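Local atomic coordinates of cellulose-binding protein (Saccharophagus degradans, PDB entry 2YHG), a protein that is of unproven activity but probably acts in carbohydrate metabolism, its nucleoside hydrolase-like and C-terminal domains forming one part of a longer protein that probably binds polysaccharide. Residues A[213-219]-A[311-316]; A[253-257]-A[428-432]; A[330-334]-A[420-426]; A[336-340]-A[358-363]. One frame throughout, in Å; residues are numbered along the deposited sequence.

Contact 1 (A[213-219]-A[311-316]); sequences WQPSDSY and IHNDFQ
The imidazole of His-312 lies among three residues of segment 213-219. Pro-215 packs over one ring face, with its CB 3.8 Å from the His-312 centroid and 17° off the normal. This is a CH-pi contact. At the imidazole edge, near the ring plane, is the carbonyl of Trp-213; its O is 3.0 Å from NE2 of His-312. OG of Ser-308 is hydrogen-bonded to this carbonyl. The His-312 edge points toward the face of the Tyr-219 ring, a tilted edge-to-face pair with planes at 55° and centroids 5.5 Å apart.

The Tyr-219 ring has the carbonyl of His-312 at its own edge. Its OH donates to O of His-312 at 2.7 Å, in the carbonyl plane and on a lone pair. Tyr-219 reaches this oxygen because its CG is anti to the backbone N (chi1 162°), which sends the ring across to helix 308-323. The indole of Trp-213 carries the amide of Gln-214 over one face, and its CZ3 touches CG2 of Ile-311 at 4.0 Å. NE2 of Gln-214 is hydrogen-bonded to O of Thr-241.

Ser-216 is the N-cap of helix 217-225: its OG accepts from N of Tyr-219 at 3.0 Å. The contact joins the start of this helix to helix 308-323, near the zinc held by His-227 and Asp-320.

One water joins OH of Tyr-219 to ND1 of His-312. The His-312 carbonyl takes both the tyrosine bond and the helical bond from N of Gln-316. Two donors on one oxygen would be expected to polarise that peptide group and hold the phenol in place.

Contact 2 (A[253-257]-A[428-432]); sequences NPGLN and AYRRV
The side chain of Arg-431 reaches across from its strand to the carbonyl of Leu-256. Its CB lies 3.7 Å from O of Leu-256. CG is anti to the backbone N (chi1 -172°), and the chain then bends at chi3. CD passes near the same carbonyl, and NE donates to O of Leu-256 at 2.8 Å. NH2 donates to that oxygen too, at 2.9 Å, so the guanidinium grips one atom side-on, with the oxygen in its plane. NH2 also packs near CB of Asn-257. NH1 turns to other partners, O of Met-264 and ND1 of His-413.

Strand 427-436 belongs to the mixed sheet of the C-terminal domain, and segment 253-257 is a loop of the nucleoside hydrolase-like domain. The contact is therefore a buried domain interface. The backbone takes part as well: N of Arg-431 donates to O of Gly-255 at 2.8 Å, with an angle of 164° at the hydrogen.

Leu-256 lies alongside Tyr-429, the two side chains pointing the same way. CB of Leu-256 meets CB of Tyr-429 at 3.8 Å. Its CD2 sits over the ring face, 4.1 Å from the Tyr-429 centroid, a CH-pi contact. The Tyr-429 hydroxyl is hydrogen-bonded to NE1 of Trp-267.

Contact 3 (A[330-334]-A[420-426]); sequences ANHHP and DNGSPNL. With CA (calcium ion), chain D.
Asn-331 and Asp-420 meet at a bound calcium ion. OD1 of Asn-331 binds the metal at 2.4 Å, O of His-332 does so at the same length, and OD2 of Asp-420 binds at 2.3 Å. Asp-366, Asp-368 and Asp-370 complete the site.

The main hydrogen bonds use the other ends of the same groups. ND2 of Asn-331 donates to O of Pro-424 at 2.7 Å and to OD1 of Asp-420 at 3.1 Å. Both acceptors lie in the amide plane, so the amide is held flat between metal and loop. OD1 of Asp-420 is met by ND2 on its syn side. N of Leu-426 and N of Gly-422 donate to it from opposite faces of the carboxylate, each well out of its plane. The bond from Gly-422 makes an Asx turn. A water links N of Asn-331 to O of Ser-423.

Apolar contacts centre on Leu-426. Its CD1 sits over the middle of the His-333 ring, 4.0 Å from the centroid, and its CB touches CD of Pro-334 at 4.0 Å.

Segment 420-426 is the loop joining strands 411-420 and 427-436 of the C-terminal domain. Segment 330-334 follows helix 308-323, to which His-333 is hydrogen-bonded through Asp-314.

Contact 4 (A[336-340]-A[358-363]); sequences PVVNN and SLDASG
The amide of Asn-339 bonds to the edge of strand 356-360 with both its oxygen and its nitrogen. OD1 of Asn-339 accepts from N of Asp-360 at 2.8 Å. ND2 of Asn-339 donates to O of Ser-358 at 3.0 Å, with an angle of 171° at the hydrogen. The side chain thus pairs with the strand much as a backbone would. CG of Asn-339 is anti to its carbonyl carbon (chi1 -69°), which lets the amide lie along the strand. The backbone adds a third bond, from N of Asn-339 to O of Asp-360 at 2.9 Å.

Strand 356-360 is an outermost strand of the antiparallel sheet in the C-terminal domain. Its other edge pairs with strand 398-402, so segment 336-340 lies beside the edge left by that sheet.

A water bridges OD1 of Asn-339 and OG of Ser-358. Asp-360 ends the strand in an Asx turn. Its OD1 accepts from N of Ser-362 from above the carboxylate plane, and from OG of Ser-362 on the syn lone pair.

Two CA-H...O contacts run between the backbones. O of Val-337 lies 3.1 Å from CA of Ala-361, and O of Asp-360 lies near CA of Val-338. CG1 of Val-338 touches CD2 of Leu-359 loosely, both facing Trp-376 of strand 372-378. Farther along, CG2 of Val-337 rests 3.3 Å from O of Gly-363.

From the N terminus, segment 213-219 comes first, and contact 1 closes its loop when helix 308-323 returns to it. Segment 253-257 lies inside that loop but pairs with residues 428-432, so contacts 1 and 2 cross. Contact 3 starts after contact 1 has closed and is nested within contact 2. Contact 4 is nested within contact 3. Contacts 1 and 3 touch where Asn-313 meets Asn-425. Contact 2 touches contact 3 where Ala-428 packs on Pro-334, and contact 4 through Arg-430 and Pro-336. Contact 3 thus packs against the helix of contact 1, contact 2 joins the two domains directly, and contact 4 ties the loop before strand 347-351 to the edge strand 356-360.

Contact 1 (A[213-219]-A[311-316])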
loop_
_atom_site.group_PDB
_atom_site.type_symbol
_atom_site.label_atom_id
_atom_site.label_comp_id
_atom_site.label_asym_id
_atom_site.label_seq_id
_atom_site.Cartn_x
_atom_site.Cartn_y
_atom_site.Cartn_z
ATOM N N TRP A 213 -14.596 0.662 -1.911
ATOM C CA TRP A 213 -14.230 -0.509 -1.106
ATOM C C TRP A 213 -14.613 -0.398 0.356
ATOM O O TRP A 213 -14.535 -1.402 1.082
ATOM C CB TRP A 213 -12.704 -0.724 -1.223
ATOM C CG TRP A 213 -11.914 0.397 -0.654
ATOM C CD1 TRP A 213 -11.554 1.538 -1.299
ATOM C CD2 TRP A 213 -11.470 0.542 0.699
ATOM N NE1 TRP A 213 -10.936 2.396 -0.438
ATOM C CE2 TRP A 213 -10.875 1.816 0.803
ATOM C CE3 TRP A 213 -11.490 -0.285 1.825
ATOM C CZ2 TRP A 213 -10.391 2.325 2.011
ATOM C CZ3 TRP A 213 -10.991 0.210 3.021
ATOM C CH2 TRP A 213 -10.450 1.492 3.104
ATOM N N GLN A 214 -14.988 0.802 0.801
ATOM C CA GLN A 214 -15.033 1.142 2.211
ATOM C C GLN A 214 -16.099 0.365 2.984
ATOM O O GLN A 214 -17.138 -0.004 2.447
ATOM C CB GLN A 214 -15.350 2.627 2.396
ATOM C CG GLN A 214 -14.153 3.541 2.194
ATOM C CD GLN A 214 -13.770 3.880 0.783
ATOM O OE1 GLN A 214 -14.246 3.271 -0.205
ATOM N NE2 GLN A 214 -12.894 4.860 0.657
ATOM N N PRO A 215 -15.847 0.118 4.255
ATOM C CA PRO A 215 -16.845 -0.499 5.125
ATOM C C PRO A 215 -17.840 0.529 5.618
ATOM O O PRO A 215 -17.636 1.735 5.487
ATOM C CB PRO A 215 -16.008 -1.024 6.262
ATOM C CG PRO A 215 -14.991 0.062 6.439
ATOM C CD PRO A 215 -14.670 0.554 5.018
ATOM N N SER A 216 -18.896 0.026 6.249
ATOM C CA SER A 216 -19.976 0.870 6.741
ATOM C C SER A 216 -19.583 1.574 8.024
ATOM O O SER A 216 -18.707 1.163 8.762
ATOM C CB SER A 216 -21.245 0.045 6.990
ATOM O OG SER A 216 -21.023 -0.770 8.103
ATOM N N ASP A 217 -20.337 2.614 8.337
ATOM C CA ASP A 217 -20.169 3.344 9.588
ATOM C C ASP A 217 -20.430 2.441 10.784
ATOM O O ASP A 217 -19.773 2.581 11.808
ATOM C CB ASP A 217 -21.076 4.550 9.649
ATOM C CG ASP A 217 -20.716 5.649 8.653
ATOM O OD1 ASP A 217 -19.550 5.728 8.163
ATOM O OD2 ASP A 217 -21.633 6.460 8.367
ATOM N N SER A 218 -21.370 1.508 10.691
ATOM C CA SER A 218 -21.653 0.547 11.764
ATOM C C SER A 218 -20.527 -0.434 11.995
ATOM O O SER A 218 -20.199 -0.757 13.129
ATOM C CB SER A 218 -22.902 -0.251 11.430
ATOM O OG SER A 218 -23.120 -1.224 12.433
ATOM N N TYR A 219 -19.922 -0.928 10.912
ATOM C CA TYR A 219 -18.712 -1.750 11.028
ATOM C C TYR A 219 -17.675 -0.995 11.842
ATOM O O TYR A 219 -17.013 -1.525 12.718
ATOM C CB TYR A 219 -18.192 -2.101 9.634
ATOM C CG TYR A 219 -16.751 -2.570 9.603
ATOM C CD1 TYR A 219 -15.726 -1.649 9.586
ATOM C CD2 TYR A 219 -16.423 -3.912 9.523
ATOM C CE1 TYR A 219 -14.411 -2.028 9.457
ATOM C CE2 TYR A 219 -15.075 -4.324 9.433
ATOM C CZ TYR A 219 -14.068 -3.375 9.394
ATOM O OH TYR A 219 -12.733 -3.687 9.220
ATOM N N ILE A 311 -9.947 -7.266 3.257
ATOM C CA ILE A 311 -9.525 -6.002 3.849
ATOM C C ILE A 311 -10.269 -5.745 5.160
ATOM O O ILE A 311 -9.658 -5.410 6.184
ATOM C CB ILE A 311 -9.747 -4.823 2.878
ATOM C CG1 ILE A 311 -8.814 -4.935 1.665
ATOM C CG2 ILE A 311 -9.613 -3.490 3.590
ATOM C CD1 ILE A 311 -9.142 -3.975 0.526
ATOM N N HIS A 312 -11.587 -5.910 5.140
ATOM C CA HIS A 312 -12.354 -5.586 6.324
ATOM C C HIS A 312 -12.112 -6.570 7.457
ATOM O O HIS A 312 -12.014 -6.187 8.634
ATOM C CB HIS A 312 -13.847 -5.524 6.027
ATOM C CG HIS A 312 -14.198 -4.510 4.990
ATOM N ND1 HIS A 312 -13.487 -3.345 4.797
ATOM C CD2 HIS A 312 -15.173 -4.523 4.053
ATOM C CE1 HIS A 312 -14.010 -2.712 3.759
ATOM N NE2 HIS A 312 -15.057 -3.378 3.312
ATOM N N ASN A 313 -11.986 -7.838 7.110
ATOM C CA ASN A 313 -11.743 -8.846 8.126
ATOM C C ASN A 313 -10.362 -8.650 8.746
ATOM O O ASN A 313 -10.174 -8.811 9.960
ATOM C CB ASN A 313 -11.888 -10.254 7.553
ATOM C CG ASN A 313 -13.311 -10.601 7.232
ATOM O OD1 ASN A 313 -14.239 -9.775 7.312
ATOM N ND2 ASN A 313 -13.495 -11.858 6.832
ATOM N N ASP A 314 -9.381 -8.281 7.917
ATOM C CA ASP A 314 -8.044 -7.995 8.378
ATOM C C ASP A 314 -8.058 -6.916 9.467
ATOM O O ASP A 314 -7.467 -7.086 10.538
ATOM C CB ASP A 314 -7.200 -7.578 7.184
ATOM C CG ASP A 314 -5.783 -7.265 7.527
ATOM O OD1 ASP A 314 -5.115 -8.028 8.267
ATOM O OD2 ASP A 314 -5.284 -6.248 7.034
ATOM N N PHE A 315 -8.684 -5.785 9.199
ATOM C CA PHE A 315 -8.663 -4.677 10.146
ATOM C C PHE A 315 -9.431 -5.068 11.416
ATOM O O PHE A 315 -9.026 -4.737 12.508
ATOM C CB PHE A 315 -9.238 -3.451 9.458
ATOM C CG PHE A 315 -9.119 -2.129 10.215
ATOM C CD1 PHE A 315 -8.185 -1.884 11.168
ATOM C CD2 PHE A 315 -9.930 -1.079 9.837
ATOM C CE1 PHE A 315 -8.076 -0.633 11.757
ATOM C CE2 PHE A 315 -9.807 0.185 10.397
ATOM C CZ PHE A 315 -8.881 0.406 11.364
ATOM N N GLN A 316 -10.548 -5.755 11.254
ATOM C CA GLN A 316 -11.320 -6.255 12.410
ATOM C C GLN A 316 -10.433 -7.084 13.330
ATOM O O GLN A 316 -10.416 -6.872 14.555
ATOM C CB GLN A 316 -12.532 -7.020 11.934
ATOM C CG GLN A 316 -13.317 -7.656 13.057
ATOM C CD GLN A 316 -14.452 -8.546 12.622
ATOM O OE1 GLN A 316 -14.924 -8.501 11.490
ATOM N NE2 GLN A 316 -14.920 -9.375 13.552
HETATM O O HOH W 1 -11.983 -2.162 6.774
#

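Contact 2 (A[253-257]-A[428-432])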
loop_
_atom_site.group_PDB
_atom_site.type_symbol
_atom_site.label_atom_id
_atom_site.label_comp_id
_atom_site.label_asym_id
_atom_site.label_seq_id
_atom_site.Cartn_x
_atom_site.Cartn_y
_atom_site.Cartn_z
ATOM N N ASN A 253 0.796 -6.644 0.983
ATOM C CA ASN A 253 0.773 -8.059 0.733
ATOM C C ASN A 253 1.830 -8.477 -0.270
ATOM O O ASN A 253 1.548 -8.681 -1.454
ATOM C CB ASN A 253 -0.583 -8.492 0.178
ATOM C CG ASN A 253 -1.718 -8.215 1.102
ATOM O OD1 ASN A 253 -1.889 -8.885 2.113
ATOM N ND2 ASN A 253 -2.566 -7.276 0.732
ATOM N N PRO A 254 3.089 -8.660 0.177
ATOM C CA PRO A 254 4.133 -9.026 -0.772
ATOM C C PRO A 254 3.872 -10.312 -1.543
ATOM O O PRO A 254 4.326 -10.444 -2.672
ATOM C CB PRO A 254 5.395 -9.112 0.099
ATOM C CG PRO A 254 5.088 -8.234 1.301
ATOM C CD PRO A 254 3.625 -8.384 1.518
ATOM N N GLY A 255 3.130 -11.254 -0.969
ATOM C CA GLY A 255 2.798 -12.476 -1.674
ATOM C C GLY A 255 1.713 -12.313 -2.716
ATOM O O GLY A 255 1.567 -13.186 -3.587
ATOM N N LEU A 256 0.913 -11.236 -2.605
ATOM C CA LEU A 256 -0.136 -10.937 -3.577
ATOM C C LEU A 256 0.379 -10.144 -4.750
ATOM O O LEU A 256 0.009 -10.400 -5.901
ATOM C CB LEU A 256 -1.278 -10.169 -2.916
ATOM C CG LEU A 256 -2.415 -9.683 -3.807
ATOM C CD1 LEU A 256 -3.096 -10.827 -4.552
ATOM C CD2 LEU A 256 -3.440 -8.941 -2.941
ATOM N N ASN A 257 1.185 -9.135 -4.487
ATOM C CA ASN A 257 1.594 -8.196 -5.523
ATOM C C ASN A 257 2.896 -7.525 -5.165
ATOM O O ASN A 257 3.135 -7.216 -4.008
ATOM C CB ASN A 257 0.517 -7.144 -5.858
ATOM C CG ASN A 257 0.218 -6.212 -4.705
ATOM O OD1 ASN A 257 -0.287 -6.647 -3.655
ATOM N ND2 ASN A 257 0.472 -4.919 -4.899
ATOM N N ALA A 428 -4.928 -15.015 3.109
ATOM C CA ALA A 428 -3.546 -14.845 2.688
ATOM C C ALA A 428 -3.424 -15.229 1.225
ATOM O O ALA A 428 -4.326 -15.853 0.658
ATOM C CB ALA A 428 -2.589 -15.674 3.536
ATOM N N TYR A 429 -2.334 -14.804 0.600
ATOM C CA TYR A 429 -2.193 -14.893 -0.848
ATOM C C TYR A 429 -0.839 -15.410 -1.246
ATOM O O TYR A 429 0.171 -15.060 -0.647
ATOM C CB TYR A 429 -2.339 -13.492 -1.461
ATOM C CG TYR A 429 -3.624 -12.795 -1.104
ATOM C CD1 TYR A 429 -4.812 -13.137 -1.696
ATOM C CD2 TYR A 429 -3.660 -11.825 -0.098
ATOM C CE1 TYR A 429 -5.990 -12.502 -1.338
ATOM C CE2 TYR A 429 -4.814 -11.161 0.233
ATOM C CZ TYR A 429 -5.971 -11.503 -0.394
ATOM O OH TYR A 429 -7.126 -10.800 -0.079
ATOM N N ARG A 430 -0.805 -16.122 -2.377
ATOM C CA ARG A 430 0.424 -16.334 -3.124
ATOM C C ARG A 430 0.134 -16.260 -4.614
ATOM O O ARG A 430 -0.589 -17.098 -5.143
ATOM C CB ARG A 430 1.086 -17.673 -2.815
ATOM C CG ARG A 430 2.358 -17.910 -3.635
ATOM C CD ARG A 430 3.513 -17.045 -3.134
ATOM N NE ARG A 430 3.841 -17.389 -1.745
ATOM C CZ ARG A 430 4.402 -18.540 -1.362
ATOM N NH1 ARG A 430 4.979 -19.336 -2.242
ATOM N NH2 ARG A 430 4.485 -18.863 -0.082
ATOM N N ARG A 431 0.703 -15.279 -5.291
ATOM C CA ARG A 431 0.692 -15.214 -6.723
ATOM C C ARG A 431 1.843 -15.995 -7.303
ATOM O O ARG A 431 2.973 -15.876 -6.862
ATOM C CB ARG A 431 0.748 -13.754 -7.202
ATOM C CG ARG A 431 0.530 -13.627 -8.716
ATOM C CD ARG A 431 0.747 -12.210 -9.224
ATOM N NE ARG A 431 -0.132 -11.279 -8.527
ATOM C CZ ARG A 431 -0.932 -10.364 -9.065
ATOM N NH1 ARG A 431 -1.090 -10.239 -10.362
ATOM N NH2 ARG A 431 -1.565 -9.552 -8.241
ATOM N N VAL A 432 1.525 -16.793 -8.317
ATOM C CA VAL A 432 2.482 -17.521 -9.123
ATOM C C VAL A 432 2.444 -16.933 -10.526
ATOM O O VAL A 432 1.430 -17.029 -11.222
ATOM C CB VAL A 432 2.182 -19.019 -9.162
ATOM C CG1 VAL A 432 3.299 -19.744 -9.894
ATOM C CG2 VAL A 432 2.047 -19.578 -7.743
#

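Contact 3 (A[330-334]-A[420-426])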
loop_
_atom_site.group_PDB
_atom_site.type_symbol
_atom_site.label_atom_id
_atom_site.label_comp_id
_atom_site.label_asym_id
_atom_site.label_seq_id
_atom_site.Cartn_x
_atom_site.Cartn_y
_atom_site.Cartn_z
ATOM N N ALA A 330 -7.625 -14.029 19.719
ATOM C CA ALA A 330 -7.873 -13.360 18.440
ATOM C C ALA A 330 -7.450 -14.290 17.317
ATOM O O ALA A 330 -6.691 -15.238 17.527
ATOM C CB ALA A 330 -7.120 -12.040 18.361
ATOM N N ASN A 331 -7.890 -13.954 16.106
ATOM C CA ASN A 331 -7.504 -14.701 14.926
ATOM C C ASN A 331 -6.280 -14.110 14.249
ATOM O O ASN A 331 -6.088 -12.892 14.243
ATOM C CB ASN A 331 -8.674 -14.763 13.957
ATOM C CG ASN A 331 -8.458 -15.768 12.836
ATOM O OD1 ASN A 331 -7.651 -16.691 12.968
ATOM N ND2 ASN A 331 -9.222 -15.639 11.744
ATOM N N HIS A 332 -5.446 -14.994 13.709
ATOM C CA HIS A 332 -4.254 -14.621 12.954
ATOM C C HIS A 332 -4.256 -15.253 11.562
ATOM O O HIS A 332 -4.889 -16.290 11.332
ATOM C CB HIS A 332 -3.005 -15.005 13.725
ATOM C CG HIS A 332 -3.062 -14.545 15.146
ATOM N ND1 HIS A 332 -3.708 -15.281 16.111
ATOM C CD2 HIS A 332 -2.715 -13.375 15.737
ATOM C CE1 HIS A 332 -3.755 -14.587 17.237
ATOM N NE2 HIS A 332 -3.145 -13.433 17.045
ATOM N N HIS A 333 -3.571 -14.620 10.631
ATOM C CA HIS A 333 -3.669 -14.986 9.229
ATOM C C HIS A 333 -3.095 -16.371 8.950
ATOM O O HIS A 333 -2.059 -16.737 9.504
ATOM C CB HIS A 333 -3.007 -13.963 8.348
ATOM C CG HIS A 333 -3.438 -12.568 8.644
ATOM N ND1 HIS A 333 -3.070 -11.888 9.784
ATOM C CD2 HIS A 333 -4.232 -11.742 7.936
ATOM C CE1 HIS A 333 -3.602 -10.676 9.743
ATOM N NE2 HIS A 333 -4.349 -10.576 8.649
ATOM N N PRO A 334 -3.680 -17.070 7.973
ATOM C CA PRO A 334 -3.056 -18.310 7.517
ATOM C C PRO A 334 -1.771 -18.012 6.751
ATOM O O PRO A 334 -1.512 -16.874 6.332
ATOM C CB PRO A 334 -4.115 -18.918 6.618
ATOM C CG PRO A 334 -5.014 -17.811 6.222
ATOM C CD PRO A 334 -4.955 -16.788 7.283
ATOM N N ASP A 420 -8.957 -18.821 6.226
ATOM C CA ASP A 420 -9.223 -19.617 7.411
ATOM C C ASP A 420 -10.667 -19.527 7.841
ATOM O O ASP A 420 -11.456 -18.788 7.274
ATOM C CB ASP A 420 -8.216 -19.328 8.542
ATOM C CG ASP A 420 -8.446 -18.006 9.264
ATOM O OD1 ASP A 420 -9.591 -17.525 9.315
ATOM O OD2 ASP A 420 -7.449 -17.506 9.834
ATOM N N ASN A 421 -11.057 -20.387 8.785
ATOM C CA ASN A 421 -12.406 -20.357 9.349
ATOM C C ASN A 421 -12.429 -19.802 10.773
ATOM O O ASN A 421 -13.340 -20.098 11.547
ATOM C CB ASN A 421 -13.073 -21.735 9.274
ATOM C CG ASN A 421 -12.491 -22.718 10.253
ATOM O OD1 ASN A 421 -11.353 -22.571 10.709
ATOM N ND2 ASN A 421 -13.272 -23.750 10.596
ATOM N N GLY A 422 -11.465 -18.962 11.107
ATOM C CA GLY A 422 -11.470 -18.224 12.334
ATOM C C GLY A 422 -12.428 -17.039 12.289
ATOM O O GLY A 422 -13.157 -16.867 11.369
ATOM N N SER A 423 -12.426 -16.288 13.384
ATOM C CA SER A 423 -13.433 -15.200 13.610
ATOM C C SER A 423 -12.695 -13.858 13.720
ATOM O O SER A 423 -12.000 -13.664 14.677
ATOM C CB SER A 423 -14.179 -15.389 14.931
ATOM O OG SER A 423 -15.155 -14.366 15.077
ATOM N N PRO A 424 -12.809 -12.955 12.736
ATOM C CA PRO A 424 -13.418 -13.191 11.425
ATOM C C PRO A 424 -12.455 -13.991 10.519
ATOM O O PRO A 424 -11.321 -14.116 10.830
ATOM C CB PRO A 424 -13.541 -11.744 10.868
ATOM C CG PRO A 424 -12.299 -11.098 11.373
ATOM C CD PRO A 424 -12.093 -11.665 12.778
ATOM N N ASN A 425 -12.962 -14.493 9.401
ATOM C CA ASN A 425 -12.094 -15.293 8.517
ATOM C C ASN A 425 -10.957 -14.412 8.000
ATOM O O ASN A 425 -11.196 -13.307 7.490
ATOM C CB ASN A 425 -12.828 -15.778 7.256
ATOM C CG ASN A 425 -13.993 -16.760 7.476
ATOM O OD1 ASN A 425 -14.670 -17.041 6.529
ATOM N ND2 ASN A 425 -14.201 -17.275 8.709
ATOM N N LEU A 426 -9.741 -14.908 8.066
ATOM C CA LEU A 426 -8.600 -14.173 7.573
ATOM C C LEU A 426 -8.013 -14.840 6.333
ATOM O O LEU A 426 -8.042 -16.055 6.152
ATOM C CB LEU A 426 -7.542 -14.002 8.653
ATOM C CG LEU A 426 -7.916 -13.037 9.765
ATOM C CD1 LEU A 426 -6.859 -13.047 10.829
ATOM C CD2 LEU A 426 -8.111 -11.617 9.193
HETATM CA CA CA D . -6.249 -18.181 11.715
HETATM O O HOH W 2 -9.965 -11.944 15.697
#

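Contact 4 (A[336-340]-A[358-363])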
loop_
_atom_site.group_PDB
_atom_site.type_symbol
_atom_site.label_atom_id
_atom_site.label_comp_id
_atom_site.label_asym_id
_atom_site.label_seq_id
_atom_site.Cartn_x
_atom_site.Cartn_y
_atom_site.Cartn_z
ATOM N N PRO A 336 0.674 -19.177 3.681
ATOM C CA PRO A 336 0.696 -19.975 2.455
ATOM C C PRO A 336 2.044 -20.613 2.198
ATOM O O PRO A 336 3.090 -20.005 2.420
ATOM C CB PRO A 336 0.447 -18.967 1.334
ATOM C CG PRO A 336 0.065 -17.768 1.957
ATOM C CD PRO A 336 0.517 -17.748 3.388
ATOM N N VAL A 337 2.002 -21.802 1.613
ATOM C CA VAL A 337 3.162 -22.461 1.022
ATOM C C VAL A 337 2.721 -23.022 -0.315
ATOM O O VAL A 337 1.621 -23.554 -0.385
ATOM C CB VAL A 337 3.667 -23.597 1.953
ATOM C CG1 VAL A 337 4.791 -24.375 1.278
ATOM C CG2 VAL A 337 4.101 -23.018 3.312
ATOM N N VAL A 338 3.522 -22.840 -1.365
ATOM C CA VAL A 338 3.233 -23.409 -2.672
ATOM C C VAL A 338 4.478 -24.157 -3.141
ATOM O O VAL A 338 5.546 -23.604 -3.210
ATOM C CB VAL A 338 2.834 -22.335 -3.684
ATOM C CG1 VAL A 338 2.637 -22.955 -5.062
ATOM C CG2 VAL A 338 1.564 -21.625 -3.224
ATOM N N ASN A 339 4.298 -25.435 -3.450
ATOM C CA ASN A 339 5.365 -26.296 -3.919
ATOM C C ASN A 339 6.583 -26.198 -2.995
ATOM O O ASN A 339 7.702 -26.049 -3.457
ATOM C CB ASN A 339 5.712 -26.008 -5.372
ATOM C CG ASN A 339 4.603 -26.433 -6.319
ATOM O OD1 ASN A 339 3.630 -27.056 -5.920
ATOM N ND2 ASN A 339 4.725 -26.070 -7.588
ATOM N N ASN A 340 6.310 -26.234 -1.690
ATOM C CA ASN A 340 7.339 -26.170 -0.632
ATOM C C ASN A 340 8.117 -24.864 -0.598
ATOM O O ASN A 340 9.158 -24.778 0.042
ATOM C CB ASN A 340 8.310 -27.344 -0.737
ATOM C CG ASN A 340 7.613 -28.685 -0.610
ATOM O OD1 ASN A 340 6.672 -28.852 0.177
ATOM N ND2 ASN A 340 8.039 -29.639 -1.420
ATOM N N SER A 358 1.666 -28.322 -11.934
ATOM C CA SER A 358 1.107 -28.610 -10.628
ATOM C C SER A 358 1.449 -27.488 -9.639
ATOM O O SER A 358 2.616 -27.105 -9.527
ATOM C CB SER A 358 1.678 -29.946 -10.140
ATOM O OG SER A 358 1.487 -30.127 -8.759
ATOM N N LEU A 359 0.449 -26.971 -8.939
ATOM C CA LEU A 359 0.669 -25.980 -7.881
ATOM C C LEU A 359 -0.009 -26.512 -6.629
ATOM O O LEU A 359 -1.216 -26.662 -6.589
ATOM C CB LEU A 359 0.103 -24.613 -8.267
ATOM C CG LEU A 359 0.706 -23.938 -9.503
ATOM C CD1 LEU A 359 -0.071 -22.656 -9.840
ATOM C CD2 LEU A 359 2.184 -23.670 -9.363
ATOM N N ASP A 360 0.803 -26.849 -5.644
ATOM C CA ASP A 360 0.339 -27.571 -4.477
ATOM C C ASP A 360 0.554 -26.724 -3.232
ATOM O O ASP A 360 1.689 -26.441 -2.884
ATOM C CB ASP A 360 1.127 -28.891 -4.371
ATOM C CG ASP A 360 0.628 -29.797 -3.306
ATOM O OD1 ASP A 360 -0.272 -29.417 -2.529
ATOM O OD2 ASP A 360 1.173 -30.922 -3.252
ATOM N N ALA A 361 -0.550 -26.309 -2.617
ATOM C CA ALA A 361 -0.511 -25.484 -1.427
ATOM C C ALA A 361 -0.586 -26.295 -0.139
ATOM O O ALA A 361 -0.736 -25.702 0.947
ATOM C CB ALA A 361 -1.642 -24.450 -1.470
ATOM N N SER A 362 -0.467 -27.611 -0.212
ATOM C CA SER A 362 -0.309 -28.408 1.020
ATOM C C SER A 362 0.906 -27.873 1.867
ATOM O O SER A 362 1.945 -27.565 1.435
ATOM C CB SER A 362 -0.117 -29.901 0.613
ATOM O OG SER A 362 -1.171 -30.315 -0.178
ATOM N N GLY A 363 0.932 -27.961 3.184
ATOM C CA GLY A 363 2.101 -27.237 3.669
ATOM C C GLY A 363 1.696 -25.944 4.369
ATOM O O GLY A 363 2.470 -25.291 5.070
HETATM O O HOH W 3 3.450 -29.648 -7.066
#